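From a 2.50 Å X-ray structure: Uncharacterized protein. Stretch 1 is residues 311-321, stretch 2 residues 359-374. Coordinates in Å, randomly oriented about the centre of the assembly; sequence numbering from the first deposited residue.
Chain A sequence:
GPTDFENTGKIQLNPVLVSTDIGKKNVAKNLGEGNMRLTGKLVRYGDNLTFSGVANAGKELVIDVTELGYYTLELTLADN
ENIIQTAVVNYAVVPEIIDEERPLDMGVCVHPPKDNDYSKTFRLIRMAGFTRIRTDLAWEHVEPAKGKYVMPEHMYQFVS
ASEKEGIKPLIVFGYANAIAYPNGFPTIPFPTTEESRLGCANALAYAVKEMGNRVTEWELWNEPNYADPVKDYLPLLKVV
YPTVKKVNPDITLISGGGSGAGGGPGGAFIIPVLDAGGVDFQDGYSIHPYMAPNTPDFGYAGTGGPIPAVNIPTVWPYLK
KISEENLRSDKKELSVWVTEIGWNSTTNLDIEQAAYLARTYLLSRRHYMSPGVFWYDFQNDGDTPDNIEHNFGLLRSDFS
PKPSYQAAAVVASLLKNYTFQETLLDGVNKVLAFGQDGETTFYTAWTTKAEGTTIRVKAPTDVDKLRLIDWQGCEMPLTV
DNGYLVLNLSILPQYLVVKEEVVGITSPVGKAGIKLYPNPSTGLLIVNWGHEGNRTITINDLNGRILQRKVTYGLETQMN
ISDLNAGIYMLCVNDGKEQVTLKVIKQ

Stretch 1 311-321: NIPTVWPYLKK
Stretch 2, residues 359-374: RTYLLSRRHYMSPGVF

Two helices that run in roughly the same direction can be held together largely by packing, provided that one of them offers a side chain toward its partner at every turn. Residues 311-321 and 359-374 illustrate the principle. Helix 312-321 packs on helix 359-366, both with phi/psi mostly near -65/-45, with the N-to-C directions 38° apart (signed crossing angle -38°) and the axes 9.6 Å apart at closest approach. The register is set by three CA-CA pairs: Ile 312 with Leu 363 at 6.7 Å, Trp 316 with His 367 at 6.1 Å, and Lys 320 with Met 369 at 6.0 Å. The spacing of four residues in the first helix keeps Ile 312, Trp 316 and Lys 320 pointing toward the second stretch, and 641 Å² is buried, both sides summed.

Asn 311, the N-cap, does not touch the partner. With phi/psi of -141/171, chi1 p and chi2 57°, its OD1 accepts from Thr 314 N at 3.0 Å, while Thr 314 OG1 donates to the same Asn 311 OD1 at 2.7 Å. Ile 312 (m, t) then fills the space between the helices. Its CG2 lies 3.7 Å from CB of Leu 363 (m, t), and its CD1 reaches the backbone of Thr 360 (m), 3.7 Å from Thr 360 CA; a branched aliphatic chain can meet both sites at once. Pro 313, pointing sideways with a C-gamma exo ring, places its CA over one face of the His 367 imidazole, 3.9 Å from the ring centroid, a CH-pi contact. Thr 314 points away, and Val 315 is buried without contacting the second stretch.

Trp 316 is the centrepiece, with 122 Å² covered. Its chi1 of -94° lies between wells and chi2 is -130°. At the ring edge, NE1 stands 3.1 Å from OG of Ser 364 (t), CD1 is 3.4 Å from His 367 O, and CZ2 is 4.4 Å from CG2 of Val 373 (t), a strand residue. Over one face comes Met 369 (p, chi2 98°, chi3 t), whose CE sits 3.8 Å from the centroid of the five-membered ring, only 5° off its normal; a flexible thioether is well suited to drape a methyl group there.

The second helix has ended by this point. His 367 (m, chi2 -81°) leaves helical geometry at phi/psi -100/50, Tyr 368 is extended at -53/122, and Met 369 follows at -149/-39, so the chain after the helix continues the contact. Pro 317 (C-gamma exo) lacks an amide hydrogen, and the first helix kinks where its N has no bond to the preceding turn; its CG approaches His 367 ND1 at 3.9 Å. Past Tyr 318 and Leu 319, Lys 320 closes the contact with a long chain (t, t, t, m): CG lies 4.0 Å from Met 369 CB and CE 3.4 Å from Tyr 368 O, while NZ is hydrogen-bonded elsewhere in the structure. Lys 321 remains exposed, beyond reach of the partner.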

# COMPACT_ATOMS: atom_id res chain seq x y z
N ASN A 311 11.78 11.71 7.30
CA ASN A 311 10.54 11.12 7.82
C ASN A 311 9.34 11.76 7.14
O ASN A 311 9.49 12.74 6.42
CB ASN A 311 10.46 11.23 9.35
CG ASN A 311 10.76 12.63 9.87
OD1 ASN A 311 10.11 13.61 9.49
ND2 ASN A 311 11.72 12.72 10.79
N ILE A 312 8.15 11.21 7.35
CA ILE A 312 6.94 11.72 6.69
C ILE A 312 6.61 13.17 7.10
O ILE A 312 6.32 13.98 6.22
CB ILE A 312 5.71 10.79 6.88
CG1 ILE A 312 5.93 9.48 6.13
CG2 ILE A 312 4.43 11.46 6.40
CD1 ILE A 312 4.87 8.42 6.35
N PRO A 313 6.67 13.50 8.40
CA PRO A 313 6.39 14.90 8.79
C PRO A 313 7.36 15.96 8.24
O PRO A 313 6.99 17.13 8.15
CB PRO A 313 6.44 14.86 10.32
CG PRO A 313 6.13 13.45 10.66
CD PRO A 313 6.77 12.63 9.59
N THR A 314 8.58 15.56 7.88
CA THR A 314 9.55 16.47 7.26
C THR A 314 9.47 16.44 5.74
O THR A 314 9.44 17.49 5.10
CB THR A 314 10.99 16.11 7.68
OG1 THR A 314 11.10 16.13 9.11
CG2 THR A 314 12.00 17.09 7.08
N VAL A 315 9.45 15.24 5.17
CA VAL A 315 9.50 15.05 3.72
C VAL A 315 8.22 15.53 3.00
O VAL A 315 8.31 16.17 1.95
CB VAL A 315 9.79 13.57 3.35
CG1 VAL A 315 9.66 13.33 1.84
CG2 VAL A 315 11.18 13.17 3.82
N TRP A 316 7.05 15.23 3.57
CA TRP A 316 5.78 15.56 2.90
C TRP A 316 5.61 17.09 2.69
O TRP A 316 5.40 17.51 1.56
CB TRP A 316 4.55 14.94 3.62
CG TRP A 316 4.08 13.59 3.08
CD1 TRP A 316 2.79 13.25 2.74
CD2 TRP A 316 4.86 12.41 2.85
NE1 TRP A 316 2.73 11.95 2.31
CE2 TRP A 316 3.99 11.40 2.37
CE3 TRP A 316 6.22 12.09 3.01
CZ2 TRP A 316 4.42 10.12 2.04
CZ3 TRP A 316 6.66 10.80 2.68
CH2 TRP A 316 5.75 9.83 2.20
N PRO A 317 5.74 17.90 3.77
CA PRO A 317 5.71 19.37 3.58
C PRO A 317 6.84 19.94 2.72
O PRO A 317 6.63 20.95 2.04
CB PRO A 317 5.82 19.91 5.01
CG PRO A 317 5.34 18.81 5.87
CD PRO A 317 5.83 17.56 5.20
N TYR A 318 8.02 19.32 2.77
CA TYR A 318 9.17 19.78 1.99
C TYR A 318 8.95 19.65 0.48
O TYR A 318 9.24 20.58 -0.26
CB TYR A 318 10.46 19.04 2.42
CG TYR A 318 11.65 19.28 1.52
CD1 TYR A 318 12.35 20.49 1.53
CD2 TYR A 318 12.10 18.28 0.65
CE1 TYR A 318 13.45 20.70 0.70
CE2 TYR A 318 13.19 18.47 -0.18
CZ TYR A 318 13.87 19.68 -0.15
OH TYR A 318 14.95 19.85 -0.99
N LEU A 319 8.43 18.51 0.03
CA LEU A 319 8.17 18.31 -1.40
C LEU A 319 6.92 19.05 -1.89
O LEU A 319 6.81 19.36 -3.08
CB LEU A 319 8.06 16.82 -1.73
CG LEU A 319 9.30 15.98 -1.41
CD1 LEU A 319 9.04 14.53 -1.76
CD2 LEU A 319 10.54 16.49 -2.14
N LYS A 320 5.99 19.32 -0.98
CA LYS A 320 4.83 20.17 -1.26
C LYS A 320 5.29 21.59 -1.58
O LYS A 320 4.83 22.19 -2.56
CB LYS A 320 3.88 20.18 -0.06
CG LYS A 320 2.50 20.75 -0.33
CD LYS A 320 1.67 20.74 0.95
CE LYS A 320 0.18 20.85 0.68
NZ LYS A 320 -0.23 22.21 0.24
N LYS A 321 6.19 22.12 -0.75
CA LYS A 321 6.82 23.43 -0.96
C LYS A 321 7.51 23.53 -2.32
O LYS A 321 7.32 24.51 -3.04
CB LYS A 321 7.82 23.70 0.18
CG LYS A 321 8.55 25.04 0.12
CD LYS A 321 9.66 25.09 1.18
CE LYS A 321 10.66 26.21 0.92
NZ LYS A 321 10.12 27.56 1.22
N ARG A 359 0.32 4.08 10.44
CA ARG A 359 0.95 5.37 10.73
C ARG A 359 1.39 6.13 9.48
O ARG A 359 1.27 7.36 9.44
CB ARG A 359 2.11 5.19 11.72
CG ARG A 359 1.61 5.09 13.15
CD ARG A 359 2.50 4.31 14.10
NE ARG A 359 3.81 4.90 14.32
CZ ARG A 359 4.68 4.50 15.25
NH1 ARG A 359 4.39 3.50 16.09
NH2 ARG A 359 5.86 5.10 15.35
N THR A 360 1.86 5.40 8.47
CA THR A 360 2.20 6.01 7.17
C THR A 360 1.00 6.73 6.55
O THR A 360 1.11 7.89 6.16
CB THR A 360 2.73 4.96 6.16
OG1 THR A 360 3.98 4.46 6.63
CG2 THR A 360 2.94 5.56 4.77
N TYR A 361 -0.13 6.04 6.46
CA TYR A 361 -1.32 6.61 5.82
C TYR A 361 -2.00 7.69 6.67
O TYR A 361 -2.54 8.65 6.13
CB TYR A 361 -2.31 5.51 5.41
CG TYR A 361 -1.78 4.66 4.27
CD1 TYR A 361 -1.60 5.22 3.01
CD2 TYR A 361 -1.45 3.32 4.45
CE1 TYR A 361 -1.12 4.46 1.95
CE2 TYR A 361 -0.96 2.55 3.40
CZ TYR A 361 -0.80 3.13 2.15
OH TYR A 361 -0.32 2.39 1.10
N LEU A 362 -1.94 7.53 7.99
CA LEU A 362 -2.43 8.56 8.91
C LEU A 362 -1.57 9.83 8.85
O LEU A 362 -2.11 10.93 8.77
CB LEU A 362 -2.51 8.03 10.34
CG LEU A 362 -3.60 6.97 10.56
CD1 LEU A 362 -3.35 6.18 11.83
CD2 LEU A 362 -4.99 7.60 10.59
N LEU A 363 -0.25 9.67 8.88
CA LEU A 363 0.67 10.81 8.73
C LEU A 363 0.65 11.41 7.31
O LEU A 363 0.78 12.62 7.15
CB LEU A 363 2.10 10.43 9.13
CG LEU A 363 2.33 10.15 10.62
CD1 LEU A 363 3.69 9.50 10.83
CD2 LEU A 363 2.22 11.42 11.45
N SER A 364 0.48 10.56 6.29
CA SER A 364 0.38 11.04 4.91
C SER A 364 -0.83 11.96 4.71
O SER A 364 -0.71 13.04 4.13
CB SER A 364 0.32 9.86 3.93
OG SER A 364 0.08 10.30 2.61
N ARG A 365 -1.99 11.54 5.21
CA ARG A 365 -3.21 12.36 5.17
C ARG A 365 -3.07 13.63 6.02
O ARG A 365 -3.56 14.69 5.63
CB ARG A 365 -4.42 11.54 5.62
CG ARG A 365 -5.78 12.20 5.38
CD ARG A 365 -6.17 12.25 3.91
NE ARG A 365 -6.37 10.91 3.34
CZ ARG A 365 -7.44 10.14 3.52
NH1 ARG A 365 -8.46 10.53 4.28
NH2 ARG A 365 -7.49 8.94 2.94
N ARG A 366 -2.40 13.52 7.17
CA ARG A 366 -2.14 14.68 8.04
C ARG A 366 -1.43 15.79 7.28
O ARG A 366 -1.88 16.94 7.29
CB ARG A 366 -1.31 14.26 9.25
CG ARG A 366 -1.07 15.37 10.27
CD ARG A 366 0.10 15.01 11.16
NE ARG A 366 0.39 16.06 12.13
CZ ARG A 366 1.48 16.12 12.90
NH1 ARG A 366 2.45 15.20 12.81
NH2 ARG A 366 1.62 17.13 13.75
N HIS A 367 -0.33 15.44 6.62
CA HIS A 367 0.45 16.37 5.80
C HIS A 367 0.11 16.17 4.32
O HIS A 367 1.00 16.04 3.48
CB HIS A 367 1.96 16.12 6.02
CG HIS A 367 2.38 16.13 7.46
ND1 HIS A 367 2.62 17.29 8.16
CD2 HIS A 367 2.62 15.11 8.32
CE1 HIS A 367 2.99 16.99 9.39
NE2 HIS A 367 3.00 15.68 9.52
N TYR A 368 -1.19 16.18 4.00
CA TYR A 368 -1.67 15.78 2.67
C TYR A 368 -0.97 16.53 1.54
O TYR A 368 -0.99 17.76 1.49
CB TYR A 368 -3.19 15.95 2.52
CG TYR A 368 -3.70 15.38 1.21
CD1 TYR A 368 -3.76 14.00 1.01
CD2 TYR A 368 -4.08 16.22 0.15
CE1 TYR A 368 -4.20 13.47 -0.20
CE2 TYR A 368 -4.53 15.70 -1.06
CZ TYR A 368 -4.59 14.32 -1.23
OH TYR A 368 -5.03 13.79 -2.41
N MET A 369 -0.35 15.77 0.64
CA MET A 369 0.27 16.31 -0.57
C MET A 369 0.24 15.36 -1.77
O MET A 369 0.03 15.81 -2.89
CB MET A 369 1.69 16.82 -0.28
CG MET A 369 2.72 15.75 0.04
SD MET A 369 3.73 15.30 -1.38
CE MET A 369 4.59 13.86 -0.77
N SER A 370 0.46 14.06 -1.55
CA SER A 370 0.44 13.07 -2.63
C SER A 370 -0.97 12.52 -2.87
O SER A 370 -1.69 12.22 -1.91
CB SER A 370 1.38 11.91 -2.29
OG SER A 370 1.47 10.99 -3.36
N PRO A 371 -1.37 12.37 -4.15
CA PRO A 371 -2.63 11.69 -4.47
C PRO A 371 -2.54 10.16 -4.53
O PRO A 371 -3.56 9.51 -4.77
CB PRO A 371 -2.98 12.26 -5.85
CG PRO A 371 -1.65 12.51 -6.48
CD PRO A 371 -0.72 12.91 -5.37
N GLY A 372 -1.35 9.59 -4.33
CA GLY A 372 -1.17 8.15 -4.38
C GLY A 372 0.06 7.67 -3.63
O GLY A 372 1.19 7.85 -4.10
N VAL A 373 -0.16 7.07 -2.47
CA VAL A 373 0.90 6.46 -1.67
C VAL A 373 0.75 4.95 -1.78
O VAL A 373 -0.19 4.38 -1.23
CB VAL A 373 0.82 6.93 -0.20
CG1 VAL A 373 1.87 6.22 0.65
CG2 VAL A 373 0.99 8.44 -0.13
N PHE A 374 1.69 4.32 -2.48
CA PHE A 374 1.60 2.90 -2.83
C PHE A 374 2.47 2.04 -1.92
O PHE A 374 3.70 2.17 -1.91
CB PHE A 374 2.03 2.69 -4.29
CG PHE A 374 1.08 3.27 -5.29
CD1 PHE A 374 0.23 2.45 -6.03
CD2 PHE A 374 1.04 4.65 -5.51
CE1 PHE A 374 -0.64 2.99 -6.96
CE2 PHE A 374 0.16 5.19 -6.44
CZ PHE A 374 -0.67 4.36 -7.17